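Local coordinates for protein type I site-specific restriction-modification system, R (Restriction) subunit (Vibrio vulnificus, PDB 3H1T) that probably binds ATP and DNA, as the nuclease and helicase-like motor fragment of a putative type I restriction enzyme subunit, at residues Ile238-Asp243 and Ile277-Tyr282; Asp304-Asp309 and Glu330-Ile335. One frame throughout, in Å; residues are numbered along the deposited sequence.

Interaction 1 of 2, residues Ile238-Asp243 and Ile277-Tyr282; sequences ILFLAD and IYFAIY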
ATOM      1  N   ILE A 238      -8.703 -14.338 -17.135  1.00 44.93           N
ATOM      2  CA  ILE A 238      -8.655 -13.491 -15.950  1.00 43.31           C
ATOM      3  C   ILE A 238      -9.407 -12.174 -16.100  1.00 41.87           C
ATOM      4  O   ILE A 238      -9.191 -11.435 -17.068  1.00 41.61           O
ATOM      5  CB  ILE A 238      -7.175 -13.151 -15.604  1.00 54.21           C
ATOM      6  CG1 ILE A 238      -6.311 -14.403 -15.758  1.00 54.95           C
ATOM      7  CG2 ILE A 238      -7.067 -12.622 -14.179  1.00 50.92           C
ATOM      8  CD1 ILE A 238      -6.782 -15.558 -14.906  1.00 60.46           C
ATOM      9  N   LEU A 239     -10.253 -11.866 -15.118  1.00 40.83           N
ATOM     10  CA  LEU A 239     -11.025 -10.624 -15.101  1.00 39.72           C
ATOM     11  C   LEU A 239     -10.561  -9.687 -13.978  1.00 39.85           C
ATOM     12  O   LEU A 239     -10.586 -10.057 -12.807  1.00 39.09           O
ATOM     13  CB  LEU A 239     -12.519 -10.934 -14.900  1.00 39.68           C
ATOM     14  CG  LEU A 239     -13.453  -9.732 -14.721  1.00 39.72           C
ATOM     15  CD1 LEU A 239     -13.366  -8.815 -15.930  1.00 39.34           C
ATOM     16  CD2 LEU A 239     -14.866 -10.240 -14.543  1.00 39.09           C
ATOM     17  N   PHE A 240     -10.141  -8.479 -14.339  1.00 37.87           N
ATOM     18  CA  PHE A 240      -9.719  -7.487 -13.358  1.00 39.70           C
ATOM     19  C   PHE A 240     -10.879  -6.489 -13.272  1.00 40.11           C
ATOM     20  O   PHE A 240     -11.317  -5.968 -14.293  1.00 39.06           O
ATOM     21  CB  PHE A 240      -8.442  -6.778 -13.832  1.00 66.70           C
ATOM     22  CG  PHE A 240      -8.006  -5.632 -12.944  1.00 70.58           C
ATOM     23  CD1 PHE A 240      -7.253  -5.867 -11.797  1.00 71.91           C
ATOM     24  CD2 PHE A 240      -8.349  -4.314 -13.264  1.00 71.92           C
ATOM     25  CE1 PHE A 240      -6.841  -4.811 -10.978  1.00 73.80           C
ATOM     26  CE2 PHE A 240      -7.945  -3.245 -12.451  1.00 72.12           C
ATOM     27  CZ  PHE A 240      -7.189  -3.494 -11.304  1.00 73.23           C
ATOM     28  N   LEU A 241     -11.381  -6.246 -12.062  1.00 45.92           N
ATOM     29  CA  LEU A 241     -12.494  -5.322 -11.835  1.00 45.95           C
ATOM     30  C   LEU A 241     -12.058  -4.202 -10.899  1.00 47.83           C
ATOM     31  O   LEU A 241     -11.486  -4.458  -9.842  1.00 48.11           O
ATOM     32  CB  LEU A 241     -13.675  -6.021 -11.141  1.00 51.06           C
ATOM     33  CG  LEU A 241     -14.362  -7.345 -11.495  1.00 51.07           C
ATOM     34  CD1 LEU A 241     -15.274  -7.671 -10.326  1.00 50.27           C
ATOM     35  CD2 LEU A 241     -15.175  -7.274 -12.778  1.00 50.84           C
ATOM     36  N   ALA A 242     -12.350  -2.967 -11.269  1.00 56.57           N
ATOM     37  CA  ALA A 242     -12.020  -1.828 -10.443  1.00 58.84           C
ATOM     38  C   ALA A 242     -13.113  -0.819 -10.739  1.00 60.42           C
ATOM     39  O   ALA A 242     -14.226  -1.194 -11.138  1.00 60.35           O
ATOM     40  CB  ALA A 242     -10.651  -1.283 -10.867  1.00 51.79           C
ATOM     41  N   ASP A 243     -12.818   0.455 -10.505  1.00 67.26           N
ATOM     42  CA  ASP A 243     -13.747   1.538 -10.834  1.00 68.44           C
ATOM     43  C   ASP A 243     -12.941   2.810 -11.084  1.00 68.21           C
ATOM     44  O   ASP A 243     -13.085   3.459 -12.116  1.00 67.97           O
ATOM     45  CB  ASP A 243     -14.772   1.802  -9.727  1.00 74.22           C
ATOM     46  CG  ASP A 243     -15.760   2.899 -10.117  1.00 76.46           C
ATOM     47  OD1 ASP A 243     -15.336   4.040 -10.423  1.00 76.05           O
ATOM     48  OD2 ASP A 243     -16.973   2.594 -10.120  1.00 78.88           O
ATOM     49  N   ILE A 277      -7.281 -11.744 -21.126  1.00 51.56           N
ATOM     50  CA  ILE A 277      -7.205 -10.862 -19.963  1.00 49.92           C
ATOM     51  C   ILE A 277      -8.215  -9.724 -20.083  1.00 49.29           C
ATOM     52  O   ILE A 277      -8.061  -8.830 -20.921  1.00 47.69           O
ATOM     53  CB  ILE A 277      -5.778 -10.264 -19.792  1.00 50.84           C
ATOM     54  CG1 ILE A 277      -4.861 -11.282 -19.102  1.00 51.70           C
ATOM     55  CG2 ILE A 277      -5.834  -8.983 -18.973  1.00 47.24           C
ATOM     56  CD1 ILE A 277      -4.556 -12.515 -19.940  1.00 53.67           C
ATOM     57  N   TYR A 278      -9.234  -9.757 -19.224  1.00 61.08           N
ATOM     58  CA  TYR A 278     -10.301  -8.752 -19.230  1.00 61.47           C
ATOM     59  C   TYR A 278     -10.282  -7.700 -18.119  1.00 61.28           C
ATOM     60  O   TYR A 278      -9.886  -7.982 -16.985  1.00 61.20           O
ATOM     61  CB  TYR A 278     -11.662  -9.443 -19.190  1.00 67.73           C
ATOM     62  CG  TYR A 278     -11.920 -10.356 -20.361  1.00 68.41           C
ATOM     63  CD1 TYR A 278     -11.311 -11.607 -20.441  1.00 68.43           C
ATOM     64  CD2 TYR A 278     -12.797  -9.982 -21.377  1.00 69.56           C
ATOM     65  CE1 TYR A 278     -11.578 -12.469 -21.503  1.00 69.11           C
ATOM     66  CE2 TYR A 278     -13.066 -10.833 -22.451  1.00 70.31           C
ATOM     67  CZ  TYR A 278     -12.459 -12.075 -22.504  1.00 69.36           C
ATOM     68  OH  TYR A 278     -12.755 -12.927 -23.549  1.00 70.85           O
ATOM     69  N   PHE A 279     -10.727  -6.492 -18.457  1.00 51.24           N
ATOM     70  CA  PHE A 279     -10.803  -5.390 -17.504  1.00 51.20           C
ATOM     71  C   PHE A 279     -12.242  -4.892 -17.560  1.00 52.03           C
ATOM     72  O   PHE A 279     -12.862  -4.907 -18.621  1.00 51.91           O
ATOM     73  CB  PHE A 279      -9.869  -4.244 -17.905  1.00 64.24           C
ATOM     74  CG  PHE A 279      -8.439  -4.660 -18.116  1.00 65.75           C
ATOM     75  CD1 PHE A 279      -8.015  -5.156 -19.347  1.00 65.64           C
ATOM     76  CD2 PHE A 279      -7.511  -4.546 -17.083  1.00 66.04           C
ATOM     77  CE1 PHE A 279      -6.677  -5.528 -19.552  1.00 67.21           C
ATOM     78  CE2 PHE A 279      -6.176  -4.913 -17.268  1.00 66.55           C
ATOM     79  CZ  PHE A 279      -5.754  -5.408 -18.507  1.00 67.25           C
ATOM     80  N   ALA A 280     -12.782  -4.459 -16.430  1.00 56.96           N
ATOM     81  CA  ALA A 280     -14.151  -3.965 -16.404  1.00 57.55           C
ATOM     82  C   ALA A 280     -14.441  -3.087 -15.194  1.00 58.71           C
ATOM     83  O   ALA A 280     -13.961  -3.343 -14.086  1.00 59.86           O
ATOM     84  CB  ALA A 280     -15.130  -5.151 -16.438  1.00 48.15           C
ATOM     85  N   ILE A 281     -15.202  -2.028 -15.425  1.00 54.07           N
ATOM     86  CA  ILE A 281     -15.599  -1.113 -14.368  1.00 55.01           C
ATOM     87  C   ILE A 281     -17.032  -1.510 -14.035  1.00 55.62           C
ATOM     88  O   ILE A 281     -17.798  -1.857 -14.930  1.00 55.48           O
ATOM     89  CB  ILE A 281     -15.533   0.359 -14.863  1.00 62.19           C
ATOM     90  CG1 ILE A 281     -14.162   0.965 -14.530  1.00 63.40           C
ATOM     91  CG2 ILE A 281     -16.627   1.195 -14.211  1.00 59.73           C
ATOM     92  CD1 ILE A 281     -12.988   0.307 -15.248  1.00 66.18           C
ATOM     93  N   TYR A 282     -17.400  -1.479 -12.760  1.00 67.86           N
ATOM     94  CA  TYR A 282     -18.751  -1.873 -12.353  1.00 69.85           C
ATOM     95  C   TYR A 282     -19.861  -1.278 -13.235  1.00 70.30           C
ATOM     96  O   TYR A 282     -20.810  -1.974 -13.598  1.00 70.89           O
ATOM     97  CB  TYR A 282     -18.990  -1.496 -10.884  1.00 82.62           C
ATOM     98  CG  TYR A 282     -18.033  -2.166  -9.909  1.00 86.34           C
ATOM     99  CD1 TYR A 282     -18.057  -3.554  -9.700  1.00 87.56           C
ATOM    100  CD2 TYR A 282     -17.101  -1.412  -9.186  1.00 87.71           C
ATOM    101  CE1 TYR A 282     -17.174  -4.171  -8.794  1.00 87.95           C
ATOM    102  CE2 TYR A 282     -16.219  -2.017  -8.281  1.00 88.67           C
ATOM    103  CZ  TYR A 282     -16.260  -3.396  -8.090  1.00 89.17           C
ATOM    104  OH  TYR A 282     -15.398  -4.008  -7.198  1.00 90.15           O
TER
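Tyr278 lies beside Leu239 in two neighbouring parallel strands, and its side chain can be followed outward from the backbone. Its CB lies 3.7 Å from CD1 of Leu239, and the two side chains cross at about a right angle. CG stands anti to the carbonyl carbon, beside the backbone N (chi1 -60°). Ring atom CD1 meets Ile238 O at 4.0 Å, the oxygen lying at the ring edge and in its plane. At the tip, OH is hydrogen-bonded to Val272 O. Leu239 CD1 also reaches Ala280 CB at 4.1 Å, while Leu241 CD2 approaches the same methyl from further along the strand.

On the opposite face, the Phe240 and Phe279 side chains cross obliquely, Phe240 CD2 lying at the edge of the Phe279 ring, 3.9 Å from its CD2. Phe240 CB lies 3.7 Å from Tyr278 O, and the side chain touches Ala215 of helix 211-224.

Four backbone bonds join the strands in parallel register: Tyr278 N gives to Ile238 O (2.7 Å), Phe240 N to Tyr278 O, Ala280 N to Phe240 O and, longest at 3.3 Å, Ala242 N to Ala280 O. Beyond them, Tyr282 CD2 comes to Ala242 O at 3.5 Å. The pairing belongs to the parallel sheet of a RecA-like helicase domain, the ATP-binding lobe of superfamily 2 motors.

Interaction 2 of 2, residues Asp304-Asp309 and Glu330-Ile335; sequences DLIIID and EPAFQI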
ATOM      1  N   ASP A 304     -10.963 -18.217 -14.968  1.00 49.53           N
ATOM      2  CA  ASP A 304     -10.266 -19.116 -14.054  1.00 50.12           C
ATOM      3  C   ASP A 304      -9.943 -18.299 -12.802  1.00 49.05           C
ATOM      4  O   ASP A 304      -9.803 -18.831 -11.689  1.00 48.22           O
ATOM      5  CB  ASP A 304      -8.957 -19.623 -14.671  1.00 46.34           C
ATOM      6  CG  ASP A 304      -9.171 -20.364 -15.984  1.00 47.55           C
ATOM      7  OD1 ASP A 304      -9.422 -19.703 -17.015  1.00 48.34           O
ATOM      8  OD2 ASP A 304      -9.079 -21.610 -15.981  1.00 51.13           O
ATOM      9  N   LEU A 305      -9.838 -16.992 -13.012  1.00 38.03           N
ATOM     10  CA  LEU A 305      -9.488 -16.063 -11.961  1.00 35.64           C
ATOM     11  C   LEU A 305     -10.084 -14.676 -12.149  1.00 35.02           C
ATOM     12  O   LEU A 305     -10.219 -14.178 -13.269  1.00 35.47           O
ATOM     13  CB  LEU A 305      -7.970 -15.924 -11.893  1.00 33.24           C
ATOM     14  CG  LEU A 305      -7.444 -14.968 -10.822  1.00 32.10           C
ATOM     15  CD1 LEU A 305      -7.739 -15.576  -9.466  1.00 29.70           C
ATOM     16  CD2 LEU A 305      -5.939 -14.748 -10.994  1.00 31.40           C
ATOM     17  N   ILE A 306     -10.433 -14.069 -11.023  1.00 37.50           N
ATOM     18  CA  ILE A 306     -10.979 -12.730 -10.978  1.00 37.23           C
ATOM     19  C   ILE A 306     -10.257 -11.971  -9.869  1.00 38.80           C
ATOM     20  O   ILE A 306     -10.142 -12.469  -8.744  1.00 39.17           O
ATOM     21  CB  ILE A 306     -12.468 -12.749 -10.629  1.00 41.89           C
ATOM     22  CG1 ILE A 306     -13.255 -13.517 -11.701  1.00 40.08           C
ATOM     23  CG2 ILE A 306     -12.971 -11.308 -10.458  1.00 41.92           C
ATOM     24  CD1 ILE A 306     -14.205 -12.665 -12.502  1.00 41.90           C
ATOM     25  N   ILE A 307      -9.768 -10.775 -10.182  1.00 32.39           N
ATOM     26  CA  ILE A 307      -9.069  -9.955  -9.197  1.00 31.92           C
ATOM     27  C   ILE A 307      -9.795  -8.629  -8.996  1.00 32.50           C
ATOM     28  O   ILE A 307     -10.026  -7.891  -9.952  1.00 33.58           O
ATOM     29  CB  ILE A 307      -7.597  -9.714  -9.642  1.00 30.48           C
ATOM     30  CG1 ILE A 307      -6.828 -11.041  -9.582  1.00 27.05           C
ATOM     31  CG2 ILE A 307      -6.911  -8.685  -8.735  1.00 27.83           C
ATOM     32  CD1 ILE A 307      -5.465 -11.022 -10.236  1.00 21.64           C
ATOM     33  N   ILE A 308     -10.159  -8.330  -7.753  1.00 34.62           N
ATOM     34  CA  ILE A 308     -10.884  -7.100  -7.449  1.00 36.74           C
ATOM     35  C   ILE A 308      -9.997  -6.005  -6.869  1.00 39.58           C
ATOM     36  O   ILE A 308      -9.320  -6.209  -5.860  1.00 37.39           O
ATOM     37  CB  ILE A 308     -12.028  -7.385  -6.468  1.00 34.71           C
ATOM     38  CG1 ILE A 308     -12.908  -8.495  -7.047  1.00 33.07           C
ATOM     39  CG2 ILE A 308     -12.822  -6.098  -6.193  1.00 34.61           C
ATOM     40  CD1 ILE A 308     -13.922  -9.018  -6.097  1.00 38.34           C
ATOM     41  N   ASP A 309     -10.026  -4.842  -7.515  1.00 40.51           N
ATOM     42  CA  ASP A 309      -9.235  -3.682  -7.117  1.00 42.12           C
ATOM     43  C   ASP A 309      -9.484  -3.285  -5.662  1.00 43.37           C
ATOM     44  O   ASP A 309      -8.533  -3.085  -4.911  1.00 44.18           O
ATOM     45  CB  ASP A 309      -9.562  -2.507  -8.040  1.00 74.94           C
ATOM     46  CG  ASP A 309      -8.501  -1.410  -8.011  1.00 79.42           C
ATOM     47  OD1 ASP A 309      -7.407  -1.636  -8.576  1.00 82.59           O
ATOM     48  OD2 ASP A 309      -8.762  -0.325  -7.430  1.00 81.12           O
ATOM     49  N   GLU A 330     -18.743 -18.083  -9.564  1.00 67.59           N
ATOM     50  CA  GLU A 330     -18.096 -19.160  -8.829  1.00 67.58           C
ATOM     51  C   GLU A 330     -18.134 -20.158  -9.991  1.00 68.86           C
ATOM     52  O   GLU A 330     -19.010 -20.059 -10.849  1.00 69.51           O
ATOM     53  CB  GLU A 330     -18.981 -19.683  -7.689  1.00 75.85           C
ATOM     54  CG  GLU A 330     -18.523 -21.038  -7.144  1.00 77.87           C
ATOM     55  CD  GLU A 330     -19.285 -21.456  -5.890  1.00 78.54           C
ATOM     56  OE1 GLU A 330     -19.874 -20.582  -5.214  1.00 80.80           O
ATOM     57  OE2 GLU A 330     -19.284 -22.666  -5.573  1.00 80.74           O
ATOM     58  N   PRO A 331     -17.198 -21.114 -10.056  1.00 75.76           N
ATOM     59  CA  PRO A 331     -16.093 -21.412  -9.145  1.00 75.23           C
ATOM     60  C   PRO A 331     -14.789 -20.756  -9.595  1.00 72.91           C
ATOM     61  O   PRO A 331     -13.714 -21.350  -9.452  1.00 74.81           O
ATOM     62  CB  PRO A 331     -15.986 -22.946  -9.201  1.00 62.90           C
ATOM     63  CG  PRO A 331     -17.055 -23.395 -10.269  1.00 62.43           C
ATOM     64  CD  PRO A 331     -17.307 -22.162 -11.079  1.00 62.42           C
ATOM     65  N   ALA A 332     -14.856 -19.553 -10.149  1.00 55.11           N
ATOM     66  CA  ALA A 332     -13.620 -18.902 -10.575  1.00 50.94           C
ATOM     67  C   ALA A 332     -12.866 -18.502  -9.315  1.00 48.15           C
ATOM     68  O   ALA A 332     -13.474 -18.021  -8.351  1.00 48.14           O
ATOM     69  CB  ALA A 332     -13.930 -17.667 -11.426  1.00 40.08           C
ATOM     70  N   PHE A 333     -11.552 -18.727  -9.299  1.00 35.51           N
ATOM     71  CA  PHE A 333     -10.762 -18.347  -8.130  1.00 31.64           C
ATOM     72  C   PHE A 333     -10.930 -16.845  -7.992  1.00 30.68           C
ATOM     73  O   PHE A 333     -10.970 -16.128  -8.996  1.00 28.87           O
ATOM     74  CB  PHE A 333      -9.276 -18.674  -8.303  1.00 31.90           C
ATOM     75  CG  PHE A 333      -8.911 -20.090  -7.945  1.00 34.11           C
ATOM     76  CD1 PHE A 333      -9.109 -21.128  -8.852  1.00 33.56           C
ATOM     77  CD2 PHE A 333      -8.352 -20.386  -6.701  1.00 35.33           C
ATOM     78  CE1 PHE A 333      -8.754 -22.443  -8.541  1.00 35.34           C
ATOM     79  CE2 PHE A 333      -7.988 -21.716  -6.366  1.00 36.90           C
ATOM     80  CZ  PHE A 333      -8.190 -22.744  -7.293  1.00 37.73           C
ATOM     81  N   GLN A 334     -11.025 -16.367  -6.757  1.00 37.44           N
ATOM     82  CA  GLN A 334     -11.215 -14.944  -6.519  1.00 38.25           C
ATOM     83  C   GLN A 334     -10.233 -14.323  -5.529  1.00 38.90           C
ATOM     84  O   GLN A 334     -10.129 -14.778  -4.386  1.00 39.23           O
ATOM     85  CB  GLN A 334     -12.653 -14.712  -6.041  1.00 39.71           C
ATOM     86  CG  GLN A 334     -13.710 -15.045  -7.094  1.00 39.92           C
ATOM     87  CD  GLN A 334     -15.113 -15.066  -6.534  1.00 39.46           C
ATOM     88  OE1 GLN A 334     -15.420 -14.353  -5.574  1.00 41.28           O
ATOM     89  NE2 GLN A 334     -15.983 -15.875  -7.137  1.00 40.45           N
ATOM     90  N   ILE A 335      -9.519 -13.284  -5.964  1.00 35.45           N
ATOM     91  CA  ILE A 335      -8.570 -12.582  -5.092  1.00 35.32           C
ATOM     92  C   ILE A 335      -9.064 -11.166  -4.861  1.00 33.21           C
ATOM     93  O   ILE A 335      -9.187 -10.363  -5.795  1.00 34.35           O
ATOM     94  CB  ILE A 335      -7.112 -12.467  -5.691  1.00 46.51           C
ATOM     95  CG1 ILE A 335      -6.379 -13.799  -5.573  1.00 46.61           C
ATOM     96  CG2 ILE A 335      -6.302 -11.404  -4.937  1.00 47.12           C
ATOM     97  CD1 ILE A 335      -6.960 -14.836  -6.444  1.00 50.54           C
TER
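The strand leading into the Asp-Glu-Cys-His signature of helicase motif II (Walker B), Leu305 to Ile308, pairs here with the strand that runs toward the Thr-Ala-Thr sequence of motif III, beginning at Phe333. Asp309 is the first residue of the motif II signature; in relatives this motif helps bind the magnesium ion and ATP.

The two strands run parallel and exchange four backbone bonds. Ile306 N gives to Phe333 O (2.9 Å), Ile335 N to Ile306 O at a nearly straight 171°, and Ile308 N to Ile335 O. The bond at the entry is different: Phe333 N approaches Asp304 O at 3.0 Å from above the carbonyl plane, 46° out of it. The same oxygen lies 3.4 Å from Phe333 CB and close to the plane of the phenyl ring, at its edge.

Leu305 carries much of the apolar contact. Its CG is anti to the backbone N (chi1 180°). Its CD1 lies 3.3 Å from Phe333 O and 3.6 Å from Phe333 CB. The same methyl is placed only 3.2 Å from Ile335 CD1, tighter than normal van der Waals contact and therefore doubtful in detail. Ile307 and Ile335 lie side by side, pointing the same way, with CG1 of Ile307 4.2 Å from CB of Ile335. On the other face, Ile306 CG1 meets Ala332 CB at 4.2 Å, and Gln334 OE1 is hydrogen-bonded to Tyr352 OH.

Helix 211-224 packs on the Leu305 and Ile307 face, through Leu222, Ala215 and Ser219. Strand 238-242 flanks strand 305-308 on one edge, and strand 200-205 follows strand 333-338 on the other.

Overall arrangement
Interactions 1 and 2 are successive pairings in one parallel sheet, joined where strand 238-242 meets strand 305-308: Leu239 O and Ile307 N, like Leu241 O and Asp309 N, probably form hydrogen bonds. The four strands thus run side by side, with helix 211-224 touching side chains of both contacts. Interaction 2 is the more buried, its side-chain contacts dominated by aliphatic residues in the middle of the sheet, and its strand 305-308 leads into motif II. Interaction 1 lies nearer the sheet's outer strand 263-265; it uses more aromatic side chains, and Asp243 at its C-terminal end is exposed. Each has four parallel-strand backbone bonds, not all equally regular.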